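Local coordinates for protein cytochrome p450EpoK (Sorangium cellulosum, PDB 1PKF) that belongs to the cytochrome P450 family of haem proteins and binds iron protoporphyrin IX together with epothilone D, at residues E65-S70 / R307-D312. Residues are numbered along the deposited sequence; the frame is centred on the assembly and turned at random.
Sequences ERFAVS and RFARQD. With HEM (protoporphyrin IX containing Fe), chain B.
Arg-307 sets CG beside its backbone N (chi1 -65°) and its chain bends at chi2 (-70°), which carries it alongside Val-69 toward the haem. CG2 of Val-69, itself anti to the carbonyl carbon, lies over one face of the guanidinium, near the rim, 3.6 Å from NE of Arg-307. The haem propionate meets the edge of the same group. NH1 of Arg-307 donates to O1A of HEM and NH2 to O2A, each at 2.8 Å, a two-pronged pair of nearly straight hydrogen bonds that should fix the rotation of both flat groups. His-363 and Arg-107 also hydrogen-bond to the haem.

The backbones pair as a short antiparallel ladder. Ala-68 and Phe-308 form the hydrogen-bonded pair: Ala-68 N to Phe-308 O and Phe-308 N to Ala-68 O, both 2.8 Å. Phe-67 and Ala-309 follow as a non-hydrogen-bonded pair, and Arg-310 N closes on Arg-66 O. CB of Phe-67 packs on CB of Arg-307 at 3.9 Å. On the other face, the ring edge of Phe-308 meets Val-69 O, 3.5 Å from CE1, and the Arg-310 guanidinium turns an edge to CB of Ala-68.

Strand 67-68 is an outermost strand of the mixed P450 sheet. Strand 304-309 lies between it and strand 325-329, while helix 55-63 packs on Phe-67 and Arg-307.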
ATOM      1  N   GLU A  65     -18.866  12.697  -2.343  1.00 65.33           N
ATOM      2  CA  GLU A  65     -19.096  12.666  -0.891  1.00 65.96           C
ATOM      3  C   GLU A  65     -20.351  11.880  -0.485  1.00 63.71           C
ATOM      4  O   GLU A  65     -20.592  11.676   0.693  1.00 63.87           O
ATOM      5  CB  GLU A  65     -19.153  14.082  -0.297  1.00 68.25           C
ATOM      6  CG  GLU A  65     -17.791  14.694  -0.003  1.00 70.45           C
ATOM      7  CD  GLU A  65     -17.372  15.717  -1.054  1.00 72.30           C
ATOM      8  OE1 GLU A  65     -16.642  16.681  -0.712  1.00 73.50           O
ATOM      9  OE2 GLU A  65     -17.772  15.550  -2.231  1.00 73.59           O
ATOM     10  N   ARG A  66     -21.146  11.442  -1.451  1.00 61.68           N
ATOM     11  CA  ARG A  66     -22.195  10.456  -1.171  1.00 60.26           C
ATOM     12  C   ARG A  66     -21.623   9.087  -0.725  1.00 59.72           C
ATOM     13  O   ARG A  66     -22.378   8.210  -0.309  1.00 61.39           O
ATOM     14  CB  ARG A  66     -23.057  10.224  -2.413  1.00 59.92           C
ATOM     15  CG  ARG A  66     -23.971  11.382  -2.826  1.00 59.27           C
ATOM     16  CD  ARG A  66     -24.644  11.146  -4.165  1.00 59.04           C
ATOM     17  NE  ARG A  66     -23.693  11.087  -5.282  1.00 59.36           N
ATOM     18  CZ  ARG A  66     -23.964  10.552  -6.482  1.00 60.30           C
ATOM     19  NH1 ARG A  66     -25.156  10.021  -6.742  1.00 60.66           N
ATOM     20  NH2 ARG A  66     -23.049  10.548  -7.443  1.00 60.52           N
ATOM     21  N   PHE A  67     -20.304   8.910  -0.822  1.00 57.71           N
ATOM     22  CA  PHE A  67     -19.639   7.634  -0.514  1.00 56.75           C
ATOM     23  C   PHE A  67     -18.649   7.845   0.615  1.00 55.69           C
ATOM     24  O   PHE A  67     -17.726   8.647   0.477  1.00 58.70           O
ATOM     25  CB  PHE A  67     -18.871   7.127  -1.732  1.00 55.68           C
ATOM     26  CG  PHE A  67     -19.749   6.608  -2.839  1.00 56.01           C
ATOM     27  CD1 PHE A  67     -20.070   7.413  -3.925  1.00 56.16           C
ATOM     28  CD2 PHE A  67     -20.237   5.316  -2.805  1.00 55.62           C
ATOM     29  CE1 PHE A  67     -20.879   6.929  -4.960  1.00 56.37           C
ATOM     30  CE2 PHE A  67     -21.022   4.828  -3.830  1.00 56.16           C
ATOM     31  CZ  PHE A  67     -21.347   5.640  -4.913  1.00 56.31           C
ATOM     32  N   ALA A  68     -18.826   7.141   1.721  1.00 52.56           N
ATOM     33  CA  ALA A  68     -17.945   7.324   2.851  1.00 50.91           C
ATOM     34  C   ALA A  68     -16.820   6.301   2.882  1.00 48.65           C
ATOM     35  O   ALA A  68     -16.891   5.237   2.266  1.00 43.05           O
ATOM     36  CB  ALA A  68     -18.731   7.264   4.150  1.00 51.28           C
ATOM     37  N   VAL A  69     -15.793   6.661   3.647  1.00 48.53           N
ATOM     38  CA  VAL A  69     -14.655   5.800   3.944  1.00 48.50           C
ATOM     39  C   VAL A  69     -14.885   5.038   5.241  1.00 47.39           C
ATOM     40  O   VAL A  69     -14.512   3.876   5.361  1.00 47.36           O
ATOM     41  CB  VAL A  69     -13.385   6.651   4.073  1.00 49.06           C
ATOM     42  CG1 VAL A  69     -12.202   5.793   4.476  1.00 49.62           C
ATOM     43  CG2 VAL A  69     -13.101   7.340   2.748  1.00 49.00           C
ATOM     44  N   SER A  70     -15.512   5.690   6.217  1.00 48.12           N
ATOM     45  CA  SER A  70     -15.650   5.117   7.538  1.00 48.76           C
ATOM     46  C   SER A  70     -16.405   3.804   7.446  1.00 50.06           C
ATOM     47  O   SER A  70     -17.501   3.739   6.882  1.00 49.32           O
ATOM     48  CB  SER A  70     -16.355   6.065   8.502  1.00 49.67           C
ATOM     49  OG  SER A  70     -16.759   5.350   9.663  1.00 51.31           O
ATOM     50  N   ARG A 307     -15.469   1.930  -0.555  1.00 40.65           N
ATOM     51  CA  ARG A 307     -16.282   3.018  -0.071  1.00 42.70           C
ATOM     52  C   ARG A 307     -17.637   2.428   0.298  1.00 44.27           C
ATOM     53  O   ARG A 307     -17.950   1.280  -0.078  1.00 44.17           O
ATOM     54  CB  ARG A 307     -16.430   4.103  -1.148  1.00 43.50           C
ATOM     55  CG  ARG A 307     -15.116   4.799  -1.515  1.00 43.74           C
ATOM     56  CD  ARG A 307     -14.620   5.669  -0.396  1.00 44.64           C
ATOM     57  NE  ARG A 307     -13.486   6.543  -0.716  1.00 45.19           N
ATOM     58  CZ  ARG A 307     -12.217   6.167  -0.650  1.00 46.06           C
ATOM     59  NH1 ARG A 307     -11.906   4.899  -0.368  1.00 45.20           N
ATOM     60  NH2 ARG A 307     -11.250   7.040  -0.928  1.00 46.33           N
ATOM     61  N   PHE A 308     -18.430   3.219   1.020  1.00 45.42           N
ATOM     62  CA  PHE A 308     -19.731   2.811   1.515  1.00 46.98           C
ATOM     63  C   PHE A 308     -20.794   3.872   1.201  1.00 49.33           C
ATOM     64  O   PHE A 308     -20.654   5.013   1.623  1.00 51.16           O
ATOM     65  CB  PHE A 308     -19.638   2.616   3.021  1.00 46.28           C
ATOM     66  CG  PHE A 308     -18.581   1.631   3.423  1.00 45.76           C
ATOM     67  CD1 PHE A 308     -17.311   2.061   3.793  1.00 44.76           C
ATOM     68  CD2 PHE A 308     -18.835   0.265   3.364  1.00 45.08           C
ATOM     69  CE1 PHE A 308     -16.320   1.137   4.133  1.00 43.67           C
ATOM     70  CE2 PHE A 308     -17.847  -0.659   3.713  1.00 44.58           C
ATOM     71  CZ  PHE A 308     -16.595  -0.208   4.099  1.00 43.15           C
ATOM     72  N   ALA A 309     -21.849   3.500   0.478  1.00 50.66           N
ATOM     73  CA  ALA A 309     -22.947   4.437   0.145  1.00 52.58           C
ATOM     74  C   ALA A 309     -23.573   5.048   1.385  1.00 53.96           C
ATOM     75  O   ALA A 309     -24.116   4.333   2.199  1.00 55.26           O
ATOM     76  CB  ALA A 309     -24.025   3.717  -0.669  1.00 51.87           C
ATOM     77  N   ARG A 310     -23.519   6.364   1.526  1.00 57.81           N
ATOM     78  CA  ARG A 310     -24.179   7.051   2.641  1.00 61.52           C
ATOM     79  C   ARG A 310     -25.722   7.107   2.522  1.00 62.83           C
ATOM     80  O   ARG A 310     -26.411   7.432   3.499  1.00 62.55           O
ATOM     81  CB  ARG A 310     -23.665   8.483   2.748  1.00 64.18           C
ATOM     82  CG  ARG A 310     -22.163   8.603   2.931  1.00 66.84           C
ATOM     83  CD  ARG A 310     -21.711  10.029   3.271  1.00 68.90           C
ATOM     84  NE  ARG A 310     -21.240  10.118   4.651  1.00 71.20           N
ATOM     85  CZ  ARG A 310     -21.542  11.101   5.492  1.00 73.61           C
ATOM     86  NH1 ARG A 310     -22.328  12.114   5.117  1.00 74.01           N
ATOM     87  NH2 ARG A 310     -21.053  11.072   6.728  1.00 74.70           N
ATOM     88  N   GLN A 311     -26.241   6.791   1.334  1.00 63.84           N
ATOM     89  CA  GLN A 311     -27.665   6.916   1.014  1.00 65.10           C
ATOM     90  C   GLN A 311     -27.999   6.097  -0.237  1.00 64.90           C
ATOM     91  O   GLN A 311     -27.149   5.910  -1.108  1.00 64.84           O
ATOM     92  CB  GLN A 311     -28.006   8.388   0.730  1.00 66.00           C
ATOM     93  CG  GLN A 311     -27.498   8.849  -0.644  1.00 66.90           C
ATOM     94  CD  GLN A 311     -27.559  10.353  -0.850  1.00 68.15           C
ATOM     95  OE1 GLN A 311     -26.841  11.112  -0.185  1.00 68.79           O
ATOM     96  NE2 GLN A 311     -28.405  10.789  -1.785  1.00 68.37           N
ATOM     97  N   ASP A 312     -29.237   5.624  -0.343  1.00 65.14           N
ATOM     98  CA  ASP A 312     -29.690   4.994  -1.577  1.00 65.67           C
ATOM     99  C   ASP A 312     -29.305   5.878  -2.760  1.00 65.17           C
ATOM    100  O   ASP A 312     -29.314   7.103  -2.643  1.00 66.01           O
ATOM    101  CB  ASP A 312     -31.212   4.802  -1.553  1.00 66.44           C
ATOM    102  CG  ASP A 312     -31.656   3.688  -0.607  1.00 67.60           C
ATOM    103  OD1 ASP A 312     -32.868   3.365  -0.607  1.00 67.75           O
ATOM    104  OD2 ASP A 312     -30.882   3.083   0.177  1.00 68.17           O
TER
HETATM  105  CHA HEM B 440      -3.847   5.720   1.882  1.00 36.67           C
HETATM  106  CHB HEM B 440      -1.741   3.521  -1.735  1.00 33.84           C
HETATM  107  CHC HEM B 440       2.557   3.478   0.517  1.00 33.99           C
HETATM  108  CHD HEM B 440       0.388   5.371   4.256  1.00 34.94           C
HETATM  109  C1A HEM B 440      -3.609   5.212   0.652  1.00 36.29           C
HETATM  110  C2A HEM B 440      -4.589   5.098  -0.404  1.00 37.43           C
HETATM  111  C3A HEM B 440      -4.005   4.467  -1.404  1.00 36.38           C
HETATM  112  C4A HEM B 440      -2.655   4.168  -1.004  1.00 33.80           C
HETATM  113  CMA HEM B 440      -4.694   4.153  -2.731  1.00 37.11           C
HETATM  114  CAA HEM B 440      -6.035   5.609  -0.362  1.00 37.98           C
HETATM  115  CBA HEM B 440      -6.973   4.429  -0.071  1.00 38.61           C
HETATM  116  CGA HEM B 440      -8.408   4.911  -0.101  1.00 40.46           C
HETATM  117  O1A HEM B 440      -9.327   4.132   0.269  1.00 39.53           O
HETATM  118  O2A HEM B 440      -8.657   6.095  -0.478  1.00 41.35           O
HETATM  119  C1B HEM B 440      -0.449   3.321  -1.350  1.00 34.36           C
HETATM  120  C2B HEM B 440       0.502   2.637  -2.198  1.00 35.14           C
HETATM  121  C3B HEM B 440       1.662   2.683  -1.577  1.00 34.20           C
HETATM  122  C4B HEM B 440       1.485   3.313  -0.320  1.00 35.28           C
HETATM  123  CMB HEM B 440       0.282   2.001  -3.616  1.00 36.82           C
HETATM  124  CAB HEM B 440       2.982   2.059  -1.998  1.00 37.75           C
HETATM  125  CBB HEM B 440       3.470   2.191  -3.206  1.00 39.04           C
HETATM  126  C1C HEM B 440       2.432   4.037   1.716  1.00 34.11           C
HETATM  127  C2C HEM B 440       3.464   4.348   2.683  1.00 36.64           C
HETATM  128  C3C HEM B 440       2.838   4.873   3.730  1.00 37.59           C
HETATM  129  C4C HEM B 440       1.401   4.958   3.439  1.00 35.07           C
HETATM  130  CMC HEM B 440       4.963   4.091   2.558  1.00 36.90           C
HETATM  131  CAC HEM B 440       3.577   5.302   4.976  1.00 37.76           C
HETATM  132  CBC HEM B 440       2.973   6.117   5.785  1.00 41.47           C
HETATM  133  C1D HEM B 440      -0.932   5.525   3.954  1.00 34.95           C
HETATM  134  C2D HEM B 440      -1.893   5.961   4.941  1.00 35.35           C
HETATM  135  C3D HEM B 440      -3.198   6.081   4.212  1.00 35.37           C
HETATM  136  C4D HEM B 440      -2.900   5.686   2.866  1.00 36.85           C
HETATM  137  CMD HEM B 440      -1.710   6.321   6.419  1.00 36.45           C
HETATM  138  CAD HEM B 440      -4.525   6.545   4.784  1.00 35.99           C
HETATM  139  CBD HEM B 440      -4.692   7.978   4.283  1.00 35.21           C
HETATM  140  CGD HEM B 440      -6.024   8.522   4.694  1.00 35.41           C
HETATM  141  O1D HEM B 440      -7.002   7.757   4.827  1.00 35.83           O
HETATM  142  O2D HEM B 440      -6.141   9.744   4.903  1.00 36.92           O
HETATM  143  NA  HEM B 440      -2.446   4.627   0.262  1.00 34.57           N
HETATM  144  NB  HEM B 440       0.156   3.738  -0.152  1.00 31.80           N
HETATM  145  NC  HEM B 440       1.224   4.434   2.196  1.00 34.49           N
HETATM  146  ND  HEM B 440      -1.539   5.360   2.700  1.00 33.36           N
HETATM  147 FE   HEM B 440      -0.532   4.705   1.125  1.00 34.35          FE